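PDB 5I0F: glycoside hydrolase family 31 from Trueperella pyogenes, which degrades cycloalternan, probably hydrolysing the cyclic glucan through a covalent glycosyl-enzyme intermediate, as in other family 31 retaining glycosidases. Local coordinates for residues I26-T37 with D90-P101; Q187-V195 with R235-D246. One frame throughout, in Å; residues are numbered along the deposited sequence.

Overall arrangement
Both contacts are antiparallel strand pairs in the beta-rich N-terminal half of the chain, ahead of the eight-stranded parallel barrel that begins at strand 297-300. Interaction 1 lies in the 1,3-alpha-isomaltosidase-like N-terminal domain, its centre about 33 Å from the centre of the chain. Interaction 2 sits nearer the middle, about 19 Å from that centre, at the margin of a six-stranded sheet; its Arg235 side chain is about 8 Å from a calcium ion. The two centres are about 28 Å apart and their nearest atoms about 11 Å. Of the glycan-binding residues, His78 lies in sequence between 26-37 and 90-101, and Glu198 follows Val195 by three positions.

Interaction 1. Residues I26-T37 with D90-P101; sequences IAGQSLTIGATT and DNGWQTSIPHLP
Gly28 N donates to Leu100 O at 2.7 Å, an in-plane approach to a carbonyl lone pair. Gly28 sits in the type II turn from Ile26 to Gln29, at a positive phi that glycine adopts without strain, and its own carbonyl is also used: His99 ND1 reaches Gly28 O over 3.1 Å, with the oxygen in the imidazole plane but the donor 48° above the carbonyl plane. Beyond the turn, Leu100 N binds Gln29 O, and the chains settle into an antiparallel ladder, strands 31-37 and 91-97, within the N-terminal sheet. Leu31 and Ile97 exchange two backbone bonds, as do Ile33 with Thr95 and Ala35 with Trp93. On the face of Leu31 and Ile33, methyls meet where the side chains cross at a slant: Leu31 CD2 lies 3.9 Å from Leu100 CD1, and Ile33 CD1 lies 4.1 Å from Ile97 CD1. Phe57 and Phe109 add aromatic cover to this buried side, suiting branched aliphatic residues. Farther along the same face, Thr37 CG2 lies 4.0 Å from Trp93 NE1, while Thr37 OG1 bonds to Gly39 O. On the other face Thr32 puts CG2 trans to its backbone N (chi1 -59° for OG1), pressing that methyl against Gln94 CD at 3.5 Å.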
loop_
_atom_site.group_PDB
_atom_site.type_symbol
_atom_site.label_atom_id
_atom_site.label_comp_id
_atom_site.label_asym_id
_atom_site.label_seq_id
_atom_site.Cartn_x
_atom_site.Cartn_y
_atom_site.Cartn_z
ATOM N N ILE A 26 15.738 -15.361 21.536
ATOM C CA ILE A 26 16.720 -14.522 22.217
ATOM C C ILE A 26 16.997 -15.134 23.593
ATOM O O ILE A 26 16.078 -15.341 24.382
ATOM C CB ILE A 26 16.248 -13.044 22.308
ATOM C CG1 ILE A 26 16.142 -12.470 20.885
ATOM C CG2 ILE A 26 17.214 -12.208 23.139
ATOM C CD1 ILE A 26 15.723 -11.015 20.814
ATOM N N ALA A 27 18.273 -15.427 23.855
ATOM C CA ALA A 27 18.710 -15.967 25.152
ATOM C C ALA A 27 18.293 -15.052 26.296
ATOM O O ALA A 27 18.344 -13.822 26.170
ATOM C CB ALA A 27 20.221 -16.153 25.170
ATOM N N GLY A 28 17.855 -15.653 27.400
ATOM C CA GLY A 28 17.432 -14.902 28.588
ATOM C C GLY A 28 16.018 -14.332 28.556
ATOM O O GLY A 28 15.557 -13.810 29.569
ATOM N N GLN A 29 15.337 -14.409 27.411
ATOM C CA GLN A 29 13.950 -13.955 27.274
ATOM C C GLN A 29 13.065 -15.202 27.218
ATOM O O GLN A 29 13.575 -16.309 27.093
ATOM C CB GLN A 29 13.754 -13.185 25.976
ATOM C CG GLN A 29 14.406 -11.822 25.899
ATOM C CD GLN A 29 13.891 -11.002 24.715
ATOM O OE1 GLN A 29 12.958 -11.405 23.994
ATOM N NE2 GLN A 29 14.496 -9.846 24.506
ATOM N N SER A 30 11.747 -15.011 27.296
ATOM C CA SER A 30 10.816 -16.128 27.161
ATOM C C SER A 30 10.770 -16.579 25.697
ATOM O O SER A 30 10.984 -15.770 24.781
ATOM C CB SER A 30 9.419 -15.747 27.627
ATOM O OG SER A 30 8.843 -14.821 26.723
ATOM N N LEU A 31 10.533 -17.873 25.501
ATOM C CA LEU A 31 10.324 -18.453 24.183
ATOM C C LEU A 31 9.041 -19.271 24.242
ATOM O O LEU A 31 8.964 -20.225 25.018
ATOM C CB LEU A 31 11.494 -19.363 23.795
ATOM C CG LEU A 31 11.402 -20.001 22.406
ATOM C CD1 LEU A 31 11.300 -18.926 21.326
ATOM C CD2 LEU A 31 12.554 -20.957 22.115
ATOM N N THR A 32 8.051 -18.902 23.426
ATOM C CA THR A 32 6.803 -19.654 23.284
ATOM C C THR A 32 6.940 -20.584 22.087
ATOM O O THR A 32 7.365 -20.152 21.016
ATOM C CB THR A 32 5.608 -18.708 23.065
ATOM O OG1 THR A 32 5.525 -17.823 24.177
ATOM C CG2 THR A 32 4.300 -19.456 22.952
ATOM N N ILE A 33 6.567 -21.850 22.279
ATOM C CA ILE A 33 6.711 -22.880 21.255
ATOM C C ILE A 33 5.332 -23.418 20.896
ATOM O O ILE A 33 4.652 -23.980 21.756
ATOM C CB ILE A 33 7.585 -24.040 21.768
ATOM C CG1 ILE A 33 8.970 -23.516 22.163
ATOM C CG2 ILE A 33 7.729 -25.114 20.698
ATOM C CD1 ILE A 33 9.805 -24.502 22.926
ATOM N N GLY A 34 4.957 -23.269 19.626
ATOM C CA GLY A 34 3.682 -23.739 19.088
ATOM C C GLY A 34 3.811 -24.845 18.041
ATOM O O GLY A 34 4.772 -24.883 17.278
ATOM N N ALA A 35 2.836 -25.747 18.029
ATOM C CA ALA A 35 2.704 -26.774 16.985
ATOM C C ALA A 35 1.233 -27.083 16.810
ATOM O O ALA A 35 0.448 -26.876 17.731
ATOM C CB ALA A 35 3.480 -28.034 17.361
ATOM N N THR A 36 0.855 -27.545 15.620
ATOM C CA THR A 36 -0.495 -27.996 15.371
ATOM C C THR A 36 -0.493 -29.472 14.936
ATOM O O THR A 36 0.511 -29.994 14.431
ATOM C CB THR A 36 -1.209 -27.160 14.292
ATOM O OG1 THR A 36 -0.534 -27.320 13.043
ATOM C CG2 THR A 36 -1.233 -25.679 14.670
ATOM N N THR A 37 -1.627 -30.117 15.168
ATOM C CA THR A 37 -1.886 -31.468 14.719
ATOM C C THR A 37 -3.029 -31.445 13.699
ATOM O O THR A 37 -4.007 -30.714 13.873
ATOM C CB THR A 37 -2.243 -32.376 15.906
ATOM O OG1 THR A 37 -3.386 -31.850 16.593
ATOM C CG2 THR A 37 -1.089 -32.433 16.890
ATOM N N ASP A 90 -7.501 -26.591 12.516
ATOM C CA ASP A 90 -6.237 -26.936 13.193
ATOM C C ASP A 90 -6.385 -26.913 14.712
ATOM O O ASP A 90 -7.173 -26.152 15.273
ATOM C CB ASP A 90 -5.087 -25.992 12.794
ATOM C CG ASP A 90 -4.513 -26.289 11.409
ATOM O OD1 ASP A 90 -4.536 -27.460 10.957
ATOM O OD2 ASP A 90 -4.007 -25.334 10.778
ATOM N N ASN A 91 -5.607 -27.770 15.353
ATOM C CA ASN A 91 -5.608 -27.929 16.787
ATOM C C ASN A 91 -4.245 -27.474 17.262
ATOM O O ASN A 91 -3.248 -28.164 17.051
ATOM C CB ASN A 91 -5.863 -29.388 17.133
ATOM C CG ASN A 91 -7.157 -29.906 16.523
ATOM O OD1 ASN A 91 -7.138 -30.748 15.621
ATOM N ND2 ASN A 91 -8.283 -29.366 16.982
ATOM N N GLY A 92 -4.210 -26.285 17.851
ATOM C CA GLY A 92 -2.988 -25.708 18.368
ATOM C C GLY A 92 -2.619 -26.267 19.728
ATOM O O GLY A 92 -3.489 -26.511 20.567
ATOM N N TRP A 93 -1.317 -26.457 19.927
ATOM C CA TRP A 93 -0.727 -26.833 21.208
ATOM C C TRP A 93 0.418 -25.874 21.495
ATOM O O TRP A 93 1.063 -25.392 20.560
ATOM C CB TRP A 93 -0.189 -28.256 21.111
ATOM C CG TRP A 93 -1.260 -29.275 20.956
ATOM C CD1 TRP A 93 -1.863 -29.682 19.787
ATOM C CD2 TRP A 93 -1.845 -30.051 22.001
ATOM N NE1 TRP A 93 -2.779 -30.657 20.048
ATOM C CE2 TRP A 93 -2.797 -30.906 21.399
ATOM C CE3 TRP A 93 -1.650 -30.120 23.390
ATOM C CZ2 TRP A 93 -3.559 -31.804 22.140
ATOM C CZ3 TRP A 93 -2.421 -31.013 24.129
ATOM C CH2 TRP A 93 -3.361 -31.833 23.505
ATOM N N GLN A 94 0.694 -25.630 22.774
ATOM C CA GLN A 94 1.664 -24.617 23.169
ATOM C C GLN A 94 2.355 -24.945 24.490
ATOM O O GLN A 94 1.764 -25.538 25.391
ATOM C CB GLN A 94 0.975 -23.250 23.258
ATOM C CG GLN A 94 1.909 -22.080 23.463
ATOM C CD GLN A 94 1.165 -20.785 23.723
ATOM O OE1 GLN A 94 0.753 -20.102 22.792
ATOM N NE2 GLN A 94 0.997 -20.440 24.999
ATOM N N THR A 95 3.622 -24.566 24.569
ATOM C CA THR A 95 4.361 -24.517 25.817
ATOM C C THR A 95 5.263 -23.293 25.748
ATOM O O THR A 95 5.302 -22.620 24.723
ATOM C CB THR A 95 5.179 -25.818 26.043
ATOM O OG1 THR A 95 5.749 -25.811 27.355
ATOM C CG2 THR A 95 6.302 -26.000 24.989
ATOM N N SER A 96 5.978 -23.000 26.828
ATOM C CA SER A 96 6.991 -21.944 26.808
ATOM C C SER A 96 8.175 -22.239 27.723
ATOM O O SER A 96 8.112 -23.114 28.597
ATOM C CB SER A 96 6.382 -20.581 27.141
ATOM O OG SER A 96 5.745 -20.613 28.401
ATOM N N ILE A 97 9.268 -21.530 27.453
ATOM C CA ILE A 97 10.474 -21.553 28.277
ATOM C C ILE A 97 10.639 -20.114 28.759
ATOM O O ILE A 97 10.892 -19.247 27.939
ATOM C CB ILE A 97 11.710 -21.995 27.464
ATOM C CG1 ILE A 97 11.478 -23.376 26.840
ATOM C CG2 ILE A 97 12.950 -22.005 28.361
ATOM C CD1 ILE A 97 12.535 -23.803 25.837
ATOM N N PRO A 98 10.458 -19.844 30.073
ATOM C CA PRO A 98 10.452 -18.446 30.567
ATOM C C PRO A 98 11.770 -17.655 30.467
ATOM O O PRO A 98 11.731 -16.416 30.397
ATOM C CB PRO A 98 10.031 -18.591 32.038
ATOM C CG PRO A 98 10.365 -20.003 32.395
ATOM C CD PRO A 98 10.156 -20.806 31.150
ATOM N N HIS A 99 12.908 -18.349 30.475
ATOM C CA HIS A 99 14.234 -17.712 30.399
ATOM C C HIS A 99 15.166 -18.608 29.608
ATOM O O HIS A 99 15.768 -19.528 30.154
ATOM C CB HIS A 99 14.803 -17.467 31.804
ATOM C CG HIS A 99 14.141 -16.337 32.532
ATOM N ND1 HIS A 99 14.187 -15.035 32.079
ATOM C CD2 HIS A 99 13.415 -16.313 33.676
ATOM C CE1 HIS A 99 13.522 -14.256 32.914
ATOM N NE2 HIS A 99 13.042 -15.007 33.891
ATOM N N LEU A 100 15.270 -18.336 28.316
ATOM C CA LEU A 100 15.899 -19.269 27.388
ATOM C C LEU A 100 17.400 -19.373 27.635
ATOM O O LEU A 100 18.097 -18.365 27.569
ATOM C CB LEU A 100 15.654 -18.815 25.950
ATOM C CG LEU A 100 16.112 -19.774 24.850
ATOM C CD1 LEU A 100 15.276 -21.048 24.844
ATOM C CD2 LEU A 100 16.038 -19.058 23.507
ATOM N N PRO A 101 17.904 -20.582 27.934
ATOM C CA PRO A 101 19.360 -20.703 28.112
ATOM C C PRO A 101 20.137 -20.303 26.855
ATOM O O PRO A 101 19.650 -20.526 25.736
ATOM C CB PRO A 101 19.553 -22.196 28.403
ATOM C CG PRO A 101 18.260 -22.645 28.985
ATOM C CD PRO A 101 17.193 -21.810 28.333
HETATM O O HOH W 1 -5.680 -32.192 18.969
#

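Interaction 2. Residues Q187-V195 with R235-D246; sequences QRGLRLDSV and RTWYDVAATVSD
Strand 191-194 forms the edge of a six-stranded antiparallel sheet, pairing with strand 236-240, and salt bridges flank the ladder. Toward one end, Arg235 grips Asp193 side-on with two nitrogens that share one oxygen: NH1 lies 2.7 Å and NE 2.9 Å from Asp193 OD2. The guanidinium keeps that oxygen near its plane, although the carboxylate is turned 52° against it. Asp193 CG stands between its backbone N and carbonyl carbon (chi1 72°), placing the carboxylate beside Arg235. Asp193 OD1 is held by Tyr13 OH, so both oxygens of this buried acid have partners, and Val195 CG1 lies over a guanidinium face. Between the bridges, Leu192 and Tyr238 form a hydrogen-bonded antiparallel pair. Leu192 CD2 meets Val240 CG2 at 3.7 Å, an apolar contact bordered by Phe178. The chain bends at Val240, the centre of an inverse gamma turn, whose carbonyl accepts from Gly189 N in the opposing type II turn. Here Asp239 organises the bend: OD1 takes the backbone N of Ala242, an Asx motif, and of Thr243, on its syn lone pair. Arg191, extended beside Asp239, forms a salt bridge through a weak, bent NE bond to OD2 (3.1 Å), the flat groups perpendicular. Its NH2 reaches Thr243 OG1 in the guanidinium plane at 3.1 Å, and the methyl of Ala242 sits over one face. Arg188 NH2 ties the turn to Ser245 O at 2.8 Å.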
loop_
_atom_site.group_PDB
_atom_site.type_symbol
_atom_site.label_atom_id
_atom_site.label_comp_id
_atom_site.label_asym_id
_atom_site.label_seq_id
_atom_site.Cartn_x
_atom_site.Cartn_y
_atom_site.Cartn_z
ATOM N N GLN A 187 6.016 12.192 12.527
ATOM C CA GLN A 187 6.151 10.892 13.144
ATOM C C GLN A 187 6.935 10.898 14.468
ATOM O O GLN A 187 7.021 9.872 15.147
ATOM C CB GLN A 187 6.803 9.937 12.158
ATOM C CG GLN A 187 5.944 9.714 10.920
ATOM C CD GLN A 187 4.797 8.774 11.182
ATOM O OE1 GLN A 187 5.000 7.642 11.639
ATOM N NE2 GLN A 187 3.580 9.221 10.891
ATOM N N ARG A 188 7.488 12.036 14.861
ATOM C CA ARG A 188 8.185 12.097 16.164
ATOM C C ARG A 188 7.269 11.678 17.304
ATOM O O ARG A 188 6.108 12.106 17.368
ATOM C CB ARG A 188 8.757 13.469 16.423
ATOM C CG ARG A 188 9.636 13.497 17.662
ATOM C CD ARG A 188 10.405 14.796 17.780
ATOM N NE ARG A 188 11.341 14.676 18.887
ATOM C CZ ARG A 188 12.377 15.473 19.107
ATOM N NH1 ARG A 188 12.648 16.494 18.291
ATOM N NH2 ARG A 188 13.166 15.217 20.152
ATOM N N GLY A 189 7.796 10.836 18.200
ATOM C CA GLY A 189 7.013 10.278 19.298
ATOM C C GLY A 189 6.411 8.898 19.052
ATOM O O GLY A 189 5.878 8.287 19.980
ATOM N N LEU A 190 6.474 8.417 17.806
ATOM C CA LEU A 190 5.839 7.175 17.409
ATOM C C LEU A 190 6.875 6.071 17.214
ATOM O O LEU A 190 8.055 6.350 16.936
ATOM C CB LEU A 190 5.056 7.356 16.094
ATOM C CG LEU A 190 3.935 8.406 16.050
ATOM C CD1 LEU A 190 3.227 8.370 14.687
ATOM C CD2 LEU A 190 2.952 8.212 17.193
ATOM N N ARG A 191 6.419 4.839 17.386
ATOM C CA ARG A 191 7.150 3.654 16.963
ATOM C C ARG A 191 6.400 3.083 15.760
ATOM O O ARG A 191 5.176 2.928 15.796
ATOM C CB ARG A 191 7.230 2.602 18.061
ATOM C CG ARG A 191 7.848 3.106 19.363
ATOM C CD ARG A 191 7.879 2.041 20.458
ATOM N NE ARG A 191 8.382 2.649 21.694
ATOM C CZ ARG A 191 7.668 3.339 22.594
ATOM N NH1 ARG A 191 6.349 3.487 22.478
ATOM N NH2 ARG A 191 8.291 3.879 23.652
ATOM N N LEU A 192 7.129 2.768 14.709
ATOM C CA LEU A 192 6.521 2.248 13.480
ATOM C C LEU A 192 7.463 1.291 12.776
ATOM O O LEU A 192 8.512 0.955 13.300
ATOM C CB LEU A 192 6.131 3.414 12.576
ATOM C CG LEU A 192 7.314 4.256 12.106
ATOM C CD1 LEU A 192 7.160 4.605 10.656
ATOM C CD2 LEU A 192 7.490 5.507 12.927
ATOM N N ASP A 193 7.087 0.827 11.594
ATOM C CA ASP A 193 7.974 0.002 10.792
ATOM C C ASP A 193 7.675 0.239 9.316
ATOM O O ASP A 193 6.747 0.987 8.988
ATOM C CB ASP A 193 7.901 -1.499 11.229
ATOM C CG ASP A 193 6.599 -2.218 10.825
ATOM O OD1 ASP A 193 5.570 -1.587 10.492
ATOM O OD2 ASP A 193 6.615 -3.478 10.832
ATOM N N SER A 194 8.516 -0.319 8.455
ATOM C CA SER A 194 8.370 -0.229 7.022
ATOM C C SER A 194 8.385 -1.623 6.413
ATOM O O SER A 194 9.466 -2.187 6.126
ATOM C CB SER A 194 9.452 0.680 6.415
ATOM O OG SER A 194 9.116 2.045 6.728
ATOM N N VAL A 195 7.174 -2.170 6.262
ATOM C CA VAL A 195 6.923 -3.460 5.626
ATOM C C VAL A 195 5.650 -3.311 4.800
ATOM O O VAL A 195 4.663 -2.746 5.269
ATOM C CB VAL A 195 6.833 -4.624 6.651
ATOM C CG1 VAL A 195 5.666 -4.485 7.626
ATOM C CG2 VAL A 195 6.755 -5.971 5.939
ATOM N N ARG A 235 12.838 -5.564 6.042
ATOM C CA ARG A 235 12.026 -4.848 7.002
ATOM C C ARG A 235 12.902 -4.006 7.917
ATOM O O ARG A 235 14.013 -4.415 8.264
ATOM C CB ARG A 235 11.219 -5.840 7.810
ATOM C CG ARG A 235 10.197 -5.222 8.733
ATOM C CD ARG A 235 9.258 -6.304 9.202
ATOM N NE ARG A 235 8.158 -5.814 10.029
ATOM C CZ ARG A 235 7.247 -6.617 10.572
ATOM N NH1 ARG A 235 6.262 -6.117 11.306
ATOM N NH2 ARG A 235 7.340 -7.947 10.418
ATOM N N THR A 236 12.391 -2.831 8.280
ATOM C CA THR A 236 13.035 -1.934 9.222
ATOM C C THR A 236 12.005 -1.422 10.207
ATOM O O THR A 236 10.819 -1.346 9.889
ATOM C CB THR A 236 13.713 -0.735 8.523
ATOM O OG1 THR A 236 12.790 -0.103 7.628
ATOM C CG2 THR A 236 14.918 -1.191 7.728
ATOM N N TRP A 237 12.479 -1.076 11.400
ATOM C CA TRP A 237 11.651 -0.550 12.483
ATOM C C TRP A 237 12.278 0.757 12.991
ATOM O O TRP A 237 13.525 0.932 12.950
ATOM C CB TRP A 237 11.591 -1.542 13.633
ATOM C CG TRP A 237 10.935 -2.867 13.382
ATOM C CD1 TRP A 237 9.673 -3.233 13.760
ATOM C CD2 TRP A 237 11.525 -4.021 12.793
ATOM N NE1 TRP A 237 9.434 -4.537 13.421
ATOM C CE2 TRP A 237 10.556 -5.048 12.826
ATOM C CE3 TRP A 237 12.791 -4.295 12.243
ATOM C CZ2 TRP A 237 10.801 -6.335 12.322
ATOM C CZ3 TRP A 237 13.039 -5.579 11.741
ATOM C CH2 TRP A 237 12.048 -6.584 11.789
ATOM N N TYR A 238 11.420 1.656 13.473
ATOM C CA TYR A 238 11.804 3.021 13.881
ATOM C C TYR A 238 11.121 3.371 15.192
ATOM O O TYR A 238 9.882 3.269 15.313
ATOM C CB TYR A 238 11.445 4.066 12.784
ATOM C CG TYR A 238 12.047 3.682 11.461
ATOM C CD1 TYR A 238 13.362 4.022 11.155
ATOM C CD2 TYR A 238 11.336 2.909 10.539
ATOM C CE1 TYR A 238 13.940 3.613 9.966
ATOM C CE2 TYR A 238 11.908 2.493 9.348
ATOM C CZ TYR A 238 13.209 2.847 9.072
ATOM O OH TYR A 238 13.787 2.456 7.908
ATOM N N ASP A 239 11.930 3.746 16.179
ATOM C CA ASP A 239 11.463 4.328 17.431
ATOM C C ASP A 239 11.899 5.782 17.364
ATOM O O ASP A 239 13.087 6.108 17.563
ATOM C CB ASP A 239 12.096 3.582 18.607
ATOM C CG ASP A 239 11.576 4.031 19.950
ATOM O OD1 ASP A 239 11.435 5.230 20.200
ATOM O OD2 ASP A 239 11.324 3.162 20.786
ATOM N N VAL A 240 10.955 6.644 17.015
ATOM C CA VAL A 240 11.283 8.000 16.611
ATOM C C VAL A 240 11.225 8.894 17.842
ATOM O O VAL A 240 10.290 9.680 18.034
ATOM C CB VAL A 240 10.391 8.524 15.482
ATOM C CG1 VAL A 240 10.946 9.840 14.935
ATOM C CG2 VAL A 240 10.296 7.488 14.357
ATOM N N ALA A 241 12.246 8.751 18.673
ATOM C CA ALA A 241 12.342 9.519 19.906
ATOM C C ALA A 241 11.142 9.310 20.838
ATOM O O ALA A 241 10.675 10.273 21.482
ATOM C CB ALA A 241 12.557 11.008 19.596
ATOM N N ALA A 242 10.645 8.072 20.897
ATOM C CA ALA A 242 9.552 7.703 21.788
ATOM C C ALA A 242 10.171 7.193 23.088
ATOM O O ALA A 242 9.904 7.736 24.144
ATOM C CB ALA A 242 8.662 6.638 21.155
ATOM N N THR A 243 11.059 6.198 23.001
ATOM C CA THR A 243 11.708 5.638 24.200
ATOM C C THR A 243 12.813 6.520 24.793
ATOM O O THR A 243 12.862 6.718 26.012
ATOM C CB THR A 243 12.318 4.261 23.898
ATOM O OG1 THR A 243 11.328 3.445 23.282
ATOM C CG2 THR A 243 12.818 3.571 25.188
ATOM N N VAL A 244 13.725 6.994 23.937
ATOM C CA VAL A 244 14.762 7.942 24.328
ATOM C C VAL A 244 14.456 9.226 23.556
ATOM O O VAL A 244 14.471 9.233 22.331
ATOM C CB VAL A 244 16.164 7.393 23.988
ATOM C CG1 VAL A 244 17.243 8.383 24.374
ATOM C CG2 VAL A 244 16.401 6.040 24.678
ATOM N N SER A 245 14.188 10.313 24.281
ATOM C CA SER A 245 13.526 11.474 23.689
ATOM C C SER A 245 14.362 12.292 22.695
ATOM O O SER A 245 13.818 13.204 22.059
ATOM C CB SER A 245 12.948 12.375 24.788
ATOM O OG SER A 245 13.968 12.942 25.546
ATOM N N ASP A 246 15.645 11.961 22.547
ATOM C CA ASP A 246 16.511 12.585 21.544
ATOM C C ASP A 246 17.227 11.584 20.630
ATOM O O ASP A 246 18.272 11.920 20.024
ATOM C CB ASP A 246 17.540 13.499 22.235
ATOM C CG ASP A 246 18.370 12.786 23.282
ATOM O OD1 ASP A 246 18.372 11.537 23.355
ATOM O OD2 ASP A 246 19.059 13.488 24.072
HETATM O O HOH W 2 10.390 13.058 21.169
HETATM O O HOH W 3 12.044 -1.368 5.417
#